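Local coordinates for RctB replication initiator protein (Vibrio cholerae, PDB 5UBE), which probably binds DNA at the replication origin of the second chromosome of the cholera bacterium to initiate its replication, at residues L93-V99 and T109-I115; S43-L47 and R84-A88. All coordinates share one frame; numbering follows the deposited sequence.

Contact 1. Residues L93-V99 and T109-I115; sequences LFKQIPV and TMLHRFI
Phe94 and Phe114 meet in a non-hydrogen-bonded pair of antiparallel strands, CE1 of Phe94 lying over one face of the Phe114 ring, 3.5 Å from Phe114 CE1, the ring planes inclined at 45°. His112 joins the aromatic cluster by turning its ring edge toward the face of Phe94, the planes at 90°. Large apolar rings suit the Phe94-Phe114 end of this face, which lies under helix 42-55, where both touch Leu48; helix 26-34 also covers Phe114. On the other face Val99 CG1 packs against Leu111 CB at 3.6 Å; branched residues such as Val99 and Ile97 sit comfortably on extended backbone. The two strands form a beta hairpin following helix 78-91, consistent with the wing of a winged-helix domain, strand 94-100 at the sheet edge and 108-114 inside. Ile97 N and O bond Leu111 O and N, each 2.7 Å, so this pair is doubly tied. Farther out, Met110, bent at chi2 (-53°), curls its CE methyl to Pro98 CG, 3.7 Å away. Gln96 lies alongside His112, its NE2 3.3 Å from His112 CE1. Ile97 CD1 sits over the centre of the Arg113 guanidinium, 3.5 Å from Arg113 CZ, while Arg113 NE makes a salt bridge with Glu22.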
ATOM      1  N   LEU A  93      -5.103   9.294  -0.679  1.00 31.31           N
ATOM      2  CA  LEU A  93      -3.982   8.795  -1.472  1.00 32.88           C
ATOM      3  C   LEU A  93      -4.249   7.416  -2.062  1.00 34.34           C
ATOM      4  O   LEU A  93      -3.683   7.077  -3.106  1.00 31.01           O
ATOM      5  CB  LEU A  93      -2.708   8.741  -0.618  1.00 28.94           C
ATOM      6  CG  LEU A  93      -2.290  10.064   0.015  1.00 34.80           C
ATOM      7  CD1 LEU A  93      -0.881   9.966   0.537  1.00 36.77           C
ATOM      8  CD2 LEU A  93      -2.406  11.189  -0.994  1.00 38.30           C
ATOM      9  N   PHE A  94      -5.101   6.621  -1.423  1.00 32.42           N
ATOM     10  CA  PHE A  94      -5.345   5.241  -1.806  1.00 31.91           C
ATOM     11  C   PHE A  94      -6.827   4.989  -2.003  1.00 32.72           C
ATOM     12  O   PHE A  94      -7.647   5.379  -1.163  1.00 39.27           O
ATOM     13  CB  PHE A  94      -4.868   4.252  -0.730  1.00 37.21           C
ATOM     14  CG  PHE A  94      -3.399   4.211  -0.538  1.00 35.28           C
ATOM     15  CD1 PHE A  94      -2.583   3.606  -1.485  1.00 33.44           C
ATOM     16  CD2 PHE A  94      -2.832   4.729   0.622  1.00 30.59           C
ATOM     17  CE1 PHE A  94      -1.215   3.537  -1.296  1.00 35.49           C
ATOM     18  CE2 PHE A  94      -1.469   4.668   0.820  1.00 40.27           C
ATOM     19  CZ  PHE A  94      -0.660   4.066  -0.131  1.00 26.49           C
ATOM     20  N   LYS A  95      -7.155   4.281  -3.080  1.00 40.88           N
ATOM     21  CA  LYS A  95      -8.448   3.628  -3.207  1.00 39.52           C
ATOM     22  C   LYS A  95      -8.386   2.263  -2.527  1.00 43.85           C
ATOM     23  O   LYS A  95      -7.565   1.408  -2.901  1.00 35.30           O
ATOM     24  CB  LYS A  95      -8.829   3.472  -4.671  1.00 40.62           C
ATOM     25  CG  LYS A  95     -10.220   2.915  -4.888  1.00 52.54           C
ATOM     26  CD  LYS A  95     -10.564   2.902  -6.367  1.00 64.97           C
ATOM     27  CE  LYS A  95     -11.982   2.409  -6.602  1.00 70.18           C
ATOM     28  NZ  LYS A  95     -12.241   2.164  -8.046  1.00 73.68           N
ATOM     29  N   GLN A  96      -9.255   2.065  -1.535  1.00 39.96           N
ATOM     30  CA  GLN A  96      -9.367   0.781  -0.849  1.00 47.12           C
ATOM     31  C   GLN A  96     -10.270  -0.150  -1.647  1.00 53.47           C
ATOM     32  O   GLN A  96     -11.440   0.165  -1.892  1.00 61.01           O
ATOM     33  CB  GLN A  96      -9.913   0.963   0.562  1.00 43.26           C
ATOM     34  CG  GLN A  96      -9.047   1.817   1.458  1.00 49.88           C
ATOM     35  CD  GLN A  96      -9.372   1.598   2.924  1.00 51.77           C
ATOM     36  OE1 GLN A  96     -10.058   2.412   3.539  1.00 57.45           O
ATOM     37  NE2 GLN A  96      -8.883   0.486   3.494  1.00 48.82           N
ATOM     38  N   ILE A  97      -9.728  -1.299  -2.030  1.00 49.41           N
ATOM     39  CA  ILE A  97     -10.417  -2.292  -2.846  1.00 44.24           C
ATOM     40  C   ILE A  97     -10.457  -3.599  -2.067  1.00 49.55           C
ATOM     41  O   ILE A  97      -9.398  -4.201  -1.851  1.00 45.35           O
ATOM     42  CB  ILE A  97      -9.693  -2.492  -4.183  1.00 43.00           C
ATOM     43  CG1 ILE A  97      -9.521  -1.147  -4.901  1.00 47.88           C
ATOM     44  CG2 ILE A  97     -10.415  -3.528  -5.044  1.00 45.41           C
ATOM     45  CD1 ILE A  97      -8.622  -1.212  -6.127  1.00 45.52           C
ATOM     46  N   PRO A  98     -11.616  -4.075  -1.612  1.00 48.92           N
ATOM     47  CA  PRO A  98     -11.659  -5.411  -1.004  1.00 50.72           C
ATOM     48  C   PRO A  98     -11.485  -6.466  -2.085  1.00 54.28           C
ATOM     49  O   PRO A  98     -12.085  -6.374  -3.159  1.00 51.89           O
ATOM     50  CB  PRO A  98     -13.050  -5.474  -0.358  1.00 52.38           C
ATOM     51  CG  PRO A  98     -13.504  -4.064  -0.282  1.00 48.82           C
ATOM     52  CD  PRO A  98     -12.901  -3.379  -1.475  1.00 54.07           C
ATOM     53  N   VAL A  99     -10.631  -7.452  -1.805  1.00 52.14           N
ATOM     54  CA  VAL A  99     -10.294  -8.511  -2.748  1.00 56.29           C
ATOM     55  C   VAL A  99     -10.403  -9.855  -2.042  1.00 53.04           C
ATOM     56  O   VAL A  99     -10.366  -9.944  -0.813  1.00 55.41           O
ATOM     57  CB  VAL A  99      -8.879  -8.344  -3.340  1.00 48.85           C
ATOM     58  CG1 VAL A  99      -8.778  -7.040  -4.104  1.00 48.48           C
ATOM     59  CG2 VAL A  99      -7.834  -8.418  -2.238  1.00 40.20           C
ATOM     60  N   THR A 109      -9.110  -9.585   2.120  1.00 50.17           N
ATOM     61  CA  THR A 109      -8.153  -8.609   2.646  1.00 51.89           C
ATOM     62  C   THR A 109      -8.403  -7.299   1.904  1.00 41.52           C
ATOM     63  O   THR A 109      -9.338  -7.201   1.103  1.00 43.79           O
ATOM     64  CB  THR A 109      -6.703  -9.097   2.498  1.00 45.08           C
ATOM     65  OG1 THR A 109      -6.400  -9.303   1.111  1.00 54.11           O
ATOM     66  CG2 THR A 109      -6.500 -10.398   3.254  1.00 62.98           C
ATOM     67  N   MET A 110      -7.565  -6.287   2.152  1.00 35.90           N
ATOM     68  CA  MET A 110      -7.707  -4.975   1.518  1.00 43.32           C
ATOM     69  C   MET A 110      -6.601  -4.736   0.493  1.00 40.78           C
ATOM     70  O   MET A 110      -5.412  -4.886   0.801  1.00 37.69           O
ATOM     71  CB  MET A 110      -7.681  -3.848   2.552  1.00 38.82           C
ATOM     72  CG  MET A 110      -9.048  -3.287   2.894  1.00 46.12           C
ATOM     73  SD  MET A 110     -10.004  -2.783   1.459  1.00 60.55           S
ATOM     74  CE  MET A 110     -11.539  -2.328   2.274  1.00 64.41           C
ATOM     75  N   LEU A 111      -6.993  -4.347  -0.715  1.00 41.39           N
ATOM     76  CA  LEU A 111      -6.047  -3.922  -1.737  1.00 33.94           C
ATOM     77  C   LEU A 111      -6.057  -2.402  -1.820  1.00 41.00           C
ATOM     78  O   LEU A 111      -7.117  -1.778  -1.771  1.00 36.83           O
ATOM     79  CB  LEU A 111      -6.388  -4.529  -3.098  1.00 35.59           C
ATOM     80  CG  LEU A 111      -5.397  -4.203  -4.215  1.00 41.50           C
ATOM     81  CD1 LEU A 111      -4.026  -4.776  -3.883  1.00 29.03           C
ATOM     82  CD2 LEU A 111      -5.909  -4.729  -5.547  1.00 42.95           C
ATOM     83  N   HIS A 112      -4.874  -1.814  -1.943  1.00 38.31           N
ATOM     84  CA  HIS A 112      -4.723  -0.365  -1.940  1.00 31.19           C
ATOM     85  C   HIS A 112      -4.008   0.040  -3.211  1.00 30.41           C
ATOM     86  O   HIS A 112      -2.916  -0.464  -3.498  1.00 32.26           O
ATOM     87  CB  HIS A 112      -3.959   0.108  -0.701  1.00 28.48           C
ATOM     88  CG  HIS A 112      -4.634  -0.279   0.568  1.00 34.35           C
ATOM     89  ND1 HIS A 112      -5.344   0.617   1.339  1.00 37.06           N
ATOM     90  CD2 HIS A 112      -4.772  -1.485   1.163  1.00 26.65           C
ATOM     91  CE1 HIS A 112      -5.862  -0.018   2.376  1.00 33.21           C
ATOM     92  NE2 HIS A 112      -5.531  -1.294   2.293  1.00 36.14           N
ATOM     93  N   ARG A 113      -4.625   0.946  -3.960  1.00 32.91           N
ATOM     94  CA  ARG A 113      -4.134   1.403  -5.253  1.00 37.96           C
ATOM     95  C   ARG A 113      -3.880   2.897  -5.167  1.00 29.68           C
ATOM     96  O   ARG A 113      -4.743   3.647  -4.711  1.00 31.08           O
ATOM     97  CB  ARG A 113      -5.148   1.089  -6.359  1.00 33.03           C
ATOM     98  CG  ARG A 113      -5.038   1.960  -7.607  1.00 41.39           C
ATOM     99  CD  ARG A 113      -6.122   1.563  -8.588  1.00 43.83           C
ATOM    100  NE  ARG A 113      -6.181   0.109  -8.715  1.00 48.35           N
ATOM    101  CZ  ARG A 113      -7.181  -0.564  -9.273  1.00 53.40           C
ATOM    102  NH1 ARG A 113      -8.233   0.080  -9.765  1.00 46.79           N
ATOM    103  NH2 ARG A 113      -7.131  -1.888  -9.336  1.00 54.23           N
ATOM    104  N   PHE A 114      -2.683   3.319  -5.557  1.00 27.51           N
ATOM    105  CA  PHE A 114      -2.377   4.737  -5.567  1.00 27.80           C
ATOM    106  C   PHE A 114      -3.355   5.459  -6.477  1.00 32.37           C
ATOM    107  O   PHE A 114      -3.791   4.919  -7.497  1.00 34.62           O
ATOM    108  CB  PHE A 114      -0.937   4.965  -6.027  1.00 30.35           C
ATOM    109  CG  PHE A 114       0.105   4.655  -4.957  1.00 34.47           C
ATOM    110  CD1 PHE A 114       0.371   5.573  -3.940  1.00 27.98           C
ATOM    111  CD2 PHE A 114       0.811   3.456  -4.972  1.00 31.44           C
ATOM    112  CE1 PHE A 114       1.327   5.302  -2.974  1.00 34.99           C
ATOM    113  CE2 PHE A 114       1.772   3.167  -3.986  1.00 27.41           C
ATOM    114  CZ  PHE A 114       2.027   4.097  -2.989  1.00 29.08           C
ATOM    115  N   ILE A 115      -3.740   6.667  -6.076  1.00 34.91           N
ATOM    116  CA  ILE A 115      -4.673   7.495  -6.828  1.00 30.70           C
ATOM    117  C   ILE A 115      -3.885   8.633  -7.457  1.00 31.12           C
ATOM    118  O   ILE A 115      -3.061   9.272  -6.794  1.00 31.94           O
ATOM    119  CB  ILE A 115      -5.811   8.031  -5.931  1.00 36.07           C
ATOM    120  CG1 ILE A 115      -6.482   6.885  -5.172  1.00 40.83           C
ATOM    121  CG2 ILE A 115      -6.860   8.744  -6.777  1.00 48.37           C
ATOM    122  CD1 ILE A 115      -7.701   7.295  -4.382  1.00 48.97           C
TER

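Contact 2. Residues S43-L47 and R84-A88; sequences SIVEL and RLRAA
Arg84 reaches across to helix 42-55 with the whole length of its side chain, and its guanidinium meets the carboxylate of Glu46 edge on. The bond from Arg84 NH2 to Glu46 OE1 is a salt bridge of 3.1 Å, nearly straight at 163°, and the two flat groups are almost coplanar. Ser43 OG comes over one face of the same guanidinium, 3.0 Å from Arg84 NE, where the angle is too poor for a hydrogen bond. The chain stays extended from CG to NE, carrying the charge past Ser43 to the exposed Glu46, while the aliphatic part of the arginine supplies apolar surface: its CB lies 4.0 Å from Leu47 CD2. A long residue with a greasy stem and a charged end fits such a half-buried place. Leu85 follows, its CB 4.3 Å from Leu47 CD2. Here segments 43-47 and 84-88 of two helices in a helix-turn-helix domain cross at -106°, their axes 9.2 Å apart at the nearest point. Ala87, one turn beyond Arg84, lets Ile44 approach: CD1 of Ile44 stands 3.7 Å from Ala87 CB. Ala88 takes the other branch, its CB 3.9 Å from Ile44 CG2. With chi1 at -72°, Ile44 has CG1 anti to its carbonyl carbon and CG2 anti to its backbone N, spreading the branches over neighbouring alanines whose single methyls leave room.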
ATOM      1  N   SER A  43       5.516  11.240   7.995  1.00 34.21           N
ATOM      2  CA  SER A  43       5.232   9.865   8.397  1.00 38.90           C
ATOM      3  C   SER A  43       4.435   9.110   7.336  1.00 38.73           C
ATOM      4  O   SER A  43       4.590   7.891   7.199  1.00 34.33           O
ATOM      5  CB  SER A  43       4.486   9.867   9.738  1.00 37.74           C
ATOM      6  OG  SER A  43       4.142   8.555  10.138  1.00 47.44           O
ATOM      7  N   ILE A  44       3.561   9.794   6.592  1.00 30.03           N
ATOM      8  CA  ILE A  44       2.894   9.126   5.472  1.00 28.34           C
ATOM      9  C   ILE A  44       3.876   8.896   4.331  1.00 27.93           C
ATOM     10  O   ILE A  44       3.908   7.815   3.734  1.00 29.65           O
ATOM     11  CB  ILE A  44       1.658   9.932   5.012  1.00 33.39           C
ATOM     12  CG1 ILE A  44       0.541   9.800   6.054  1.00 33.21           C
ATOM     13  CG2 ILE A  44       1.173   9.447   3.628  1.00 23.78           C
ATOM     14  CD1 ILE A  44      -0.528  10.859   5.981  1.00 34.38           C
ATOM     15  N   VAL A  45       4.689   9.909   4.005  1.00 32.18           N
ATOM     16  CA  VAL A  45       5.674   9.759   2.935  1.00 30.87           C
ATOM     17  C   VAL A  45       6.597   8.581   3.214  1.00 36.87           C
ATOM     18  O   VAL A  45       6.956   7.831   2.300  1.00 34.55           O
ATOM     19  CB  VAL A  45       6.461  11.068   2.732  1.00 26.60           C
ATOM     20  CG1 VAL A  45       7.548  10.881   1.682  1.00 33.52           C
ATOM     21  CG2 VAL A  45       5.513  12.181   2.302  1.00 33.38           C
ATOM     22  N   GLU A  46       6.982   8.387   4.478  1.00 35.03           N
ATOM     23  CA  GLU A  46       7.810   7.237   4.840  1.00 37.70           C
ATOM     24  C   GLU A  46       7.182   5.929   4.375  1.00 31.92           C
ATOM     25  O   GLU A  46       7.835   5.108   3.721  1.00 31.33           O
ATOM     26  CB  GLU A  46       8.019   7.195   6.355  1.00 41.59           C
ATOM     27  CG  GLU A  46       9.019   8.184   6.922  1.00 46.22           C
ATOM     28  CD  GLU A  46       9.091   8.093   8.445  1.00 62.96           C
ATOM     29  OE1 GLU A  46       8.249   7.374   9.039  1.00 52.57           O
ATOM     30  OE2 GLU A  46       9.984   8.735   9.041  1.00 67.37           O
ATOM     31  N   LEU A  47       5.921   5.698   4.749  1.00 29.57           N
ATOM     32  CA  LEU A  47       5.207   4.526   4.256  1.00 31.68           C
ATOM     33  C   LEU A  47       5.225   4.470   2.727  1.00 30.36           C
ATOM     34  O   LEU A  47       5.522   3.423   2.146  1.00 29.70           O
ATOM     35  CB  LEU A  47       3.767   4.529   4.773  1.00 29.37           C
ATOM     36  CG  LEU A  47       2.915   3.386   4.218  1.00 32.39           C
ATOM     37  CD1 LEU A  47       3.406   2.074   4.787  1.00 32.29           C
ATOM     38  CD2 LEU A  47       1.430   3.577   4.489  1.00 34.85           C
ATOM     39  N   ARG A  84      -0.122   4.845   9.691  1.00 32.99           N
ATOM     40  CA  ARG A  84       0.159   5.643   8.499  1.00 32.53           C
ATOM     41  C   ARG A  84      -0.845   5.345   7.393  1.00 26.99           C
ATOM     42  O   ARG A  84      -1.301   6.259   6.696  1.00 28.51           O
ATOM     43  CB  ARG A  84       1.587   5.388   8.026  1.00 31.85           C
ATOM     44  CG  ARG A  84       2.649   5.959   8.951  1.00 38.02           C
ATOM     45  CD  ARG A  84       3.907   5.108   8.883  1.00 30.45           C
ATOM     46  NE  ARG A  84       5.067   5.728   9.524  1.00 34.64           N
ATOM     47  CZ  ARG A  84       5.349   5.629  10.824  1.00 52.22           C
ATOM     48  NH1 ARG A  84       4.548   4.943  11.641  1.00 39.37           N
ATOM     49  NH2 ARG A  84       6.431   6.224  11.315  1.00 49.90           N
ATOM     50  N   LEU A  85      -1.259   4.084   7.262  1.00 31.45           N
ATOM     51  CA  LEU A  85      -2.201   3.749   6.200  1.00 32.68           C
ATOM     52  C   LEU A  85      -3.554   4.402   6.433  1.00 30.65           C
ATOM     53  O   LEU A  85      -4.147   4.932   5.488  1.00 33.40           O
ATOM     54  CB  LEU A  85      -2.350   2.234   6.048  1.00 30.57           C
ATOM     55  CG  LEU A  85      -3.360   1.789   4.972  1.00 33.83           C
ATOM     56  CD1 LEU A  85      -2.944   2.170   3.547  1.00 26.29           C
ATOM     57  CD2 LEU A  85      -3.629   0.302   5.056  1.00 36.99           C
ATOM     58  N   ARG A  86      -4.053   4.409   7.680  1.00 27.56           N
ATOM     59  CA  ARG A  86      -5.325   5.078   7.933  1.00 29.48           C
ATOM     60  C   ARG A  86      -5.239   6.567   7.608  1.00 34.75           C
ATOM     61  O   ARG A  86      -6.180   7.147   7.055  1.00 30.18           O
ATOM     62  CB  ARG A  86      -5.767   4.892   9.383  1.00 32.86           C
ATOM     63  CG  ARG A  86      -6.221   3.494   9.762  1.00 43.72           C
ATOM     64  CD  ARG A  86      -6.856   3.501  11.172  1.00 33.12           C
ATOM     65  NE  ARG A  86      -5.999   4.148  12.171  1.00 27.47           N
ATOM     66  CZ  ARG A  86      -5.019   3.530  12.822  1.00 38.95           C
ATOM     67  NH1 ARG A  86      -4.757   2.242  12.581  1.00 31.94           N
ATOM     68  NH2 ARG A  86      -4.283   4.195  13.696  1.00 31.46           N
ATOM     69  N   ALA A  87      -4.120   7.205   7.957  1.00 30.10           N
ATOM     70  CA  ALA A  87      -3.975   8.630   7.679  1.00 31.19           C
ATOM     71  C   ALA A  87      -3.922   8.892   6.180  1.00 31.22           C
ATOM     72  O   ALA A  87      -4.528   9.847   5.690  1.00 32.35           O
ATOM     73  CB  ALA A  87      -2.720   9.172   8.372  1.00 30.06           C
ATOM     74  N   ALA A  88      -3.209   8.037   5.439  1.00 33.69           N
ATOM     75  CA  ALA A  88      -3.063   8.219   3.999  1.00 30.79           C
ATOM     76  C   ALA A  88      -4.390   8.032   3.279  1.00 33.24           C
ATOM     77  O   ALA A  88      -4.680   8.736   2.302  1.00 33.27           O
ATOM     78  CB  ALA A  88      -2.011   7.242   3.465  1.00 23.79           C
TER

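Contact 2 comes first along the chain, and contact 1 opens just after it, because helix 78-91 leads through a two-residue turn into strand 94-100. Their centres are about 14 Å apart, yet the two touch at the junction. Leu93 N lies 3.1 Å from Ala88 O, a probable hydrogen bond at the passage from helix to strand, and Leu93 CD1 packs 3.7 Å from Ile44 CG2. Ala88 CB also lies 3.7 Å from Phe94 CE2, while Leu85 CD2 comes within 3.5 Å of His112 CE1. Thus the helix crossing at 43-47 and 84-88 and the hairpin's aromatic face share one hydrophobic interior, consistent with a compact DNA-binding domain.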